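Local coordinates for protein orotidine-5-phosphate decarboxylase/orotate phosphoribosyltransferase, putative (Ompdcase-oprtase, putative) (Leishmania infantum, PDB 3QW3) that probably catalyses, through this decarboxylase domain of a bifunctional UMP synthase, the conversion of orotidine 5'-phosphate to UMP and carbon dioxide, at residues A[71-74]-A[75-79]. Residues are numbered along the deposited sequence; the frame is centred on the assembly and turned at random.
Sequences RAVP and AGIPV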
loop_
_atom_site.group_PDB
_atom_site.type_symbol
_atom_site.label_atom_id
_atom_site.label_comp_id
_atom_site.label_asym_id
_atom_site.label_seq_id
_atom_site.Cartn_x
_atom_site.Cartn_y
_atom_site.Cartn_z
ATOM N N ARG A 71 20.472 -8.507 3.772
ATOM C CA ARG A 71 21.478 -9.448 4.266
ATOM C C ARG A 71 22.742 -8.717 4.743
ATOM O O ARG A 71 23.422 -9.184 5.663
ATOM C CB ARG A 71 21.808 -10.490 3.191
ATOM C CG ARG A 71 22.355 -11.804 3.724
ATOM C CD ARG A 71 22.330 -12.894 2.650
ATOM N N ALA A 72 23.032 -7.567 4.131
ATOM C CA ALA A 72 24.211 -6.747 4.463
ATOM C C ALA A 72 24.127 -6.051 5.825
ATOM O O ALA A 72 25.152 -5.670 6.397
ATOM C CB ALA A 72 24.476 -5.723 3.368
ATOM N N VAL A 73 22.912 -5.878 6.337
ATOM C CA VAL A 73 22.718 -5.248 7.638
ATOM C C VAL A 73 23.252 -6.180 8.738
ATOM O O VAL A 73 22.862 -7.349 8.791
ATOM C CB VAL A 73 21.227 -4.901 7.875
ATOM C CG1 VAL A 73 21.010 -4.329 9.260
ATOM C CG2 VAL A 73 20.737 -3.927 6.799
ATOM N N PRO A 74 24.159 -5.668 9.601
ATOM C CA PRO A 74 24.746 -6.479 10.673
ATOM C C PRO A 74 23.713 -7.229 11.494
ATOM O O PRO A 74 22.617 -6.717 11.741
ATOM C CB PRO A 74 25.443 -5.439 11.556
ATOM C CG PRO A 74 25.828 -4.370 10.626
ATOM C CD PRO A 74 24.723 -4.306 9.588
ATOM N N ALA A 75 24.063 -8.443 11.910
ATOM C CA ALA A 75 23.223 -9.199 12.824
ATOM C C ALA A 75 22.976 -8.351 14.071
ATOM O O ALA A 75 23.884 -7.668 14.564
ATOM C CB ALA A 75 23.885 -10.530 13.189
ATOM N N GLY A 76 21.736 -8.365 14.543
ATOM C CA GLY A 76 21.351 -7.615 15.731
ATOM C C GLY A 76 20.650 -6.293 15.453
ATOM O O GLY A 76 20.054 -5.712 16.354
ATOM N N ILE A 77 20.725 -5.811 14.213
ATOM C CA ILE A 77 20.048 -4.564 13.844
ATOM C C ILE A 77 18.819 -4.877 12.991
ATOM O O ILE A 77 18.950 -5.419 11.894
ATOM C CB ILE A 77 20.979 -3.569 13.116
ATOM C CG1 ILE A 77 22.285 -3.368 13.906
ATOM C CG2 ILE A 77 20.256 -2.222 12.913
ATOM C CD1 ILE A 77 23.360 -2.532 13.168
ATOM N N PRO A 78 17.622 -4.533 13.499
ATOM C CA PRO A 78 16.395 -4.886 12.782
ATOM C C PRO A 78 16.182 -4.042 11.534
ATOM O O PRO A 78 16.649 -2.906 11.460
ATOM C CB PRO A 78 15.301 -4.624 13.811
ATOM C CG PRO A 78 15.863 -3.563 14.702
ATOM C CD PRO A 78 17.345 -3.814 14.756
ATOM N N VAL A 79 15.488 -4.626 10.561
ATOM C CA VAL A 79 15.202 -3.985 9.286
ATOM C C VAL A 79 13.697 -3.776 9.175
ATOM O O VAL A 79 12.910 -4.716 9.340
ATOM C CB VAL A 79 15.706 -4.851 8.108
ATOM C CG1 VAL A 79 15.283 -4.265 6.766
ATOM C CG2 VAL A 79 17.233 -4.994 8.161
HETATM O O HOH W 1 20.000 -7.539 10.614
#
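Pro74 and Ile77 close a type II beta turn in which Ile77 N donates to Pro74 O at 3.2 Å. The N-H points well at the acceptor (160°), but the donor stands 32° from the carbonyl plane. Gly76 takes the third position with positive phi, where a beta carbon would crowd Ala75 O, the usual place for glycine in a type II turn. Over the turn the Ile77 side chain reaches back through its far end, CD1 lying 3.9 Å from Pro74 CB and almost as near CG of the proline ring. Val73, just before the turn, uses both branches against the returning chain. Its CG1, anti to the backbone N (chi1 176°), rests 3.9 Å from Ile77 CB and also approaches the Ile77 carbonyl oxygen, while CG2 meets Val79 CG2 at 3.9 Å. A water lies 2.7 Å from Ile77 O and 3.0 Å from Pro74 O, between the two sides of the turn and placed to hydrogen-bond to either; when it donates to Pro74 O, that oxygen takes two donors. The turn forms the alpha-to-beta connection of the TIM barrel, leading from helix 60-72 into strand 80-85. Val73 and Pro74 pack on Ile38 of helix 27-41, Val73 and Ile77 on Tyr48 of strand 47-50, and Pro78 against helix 3-11.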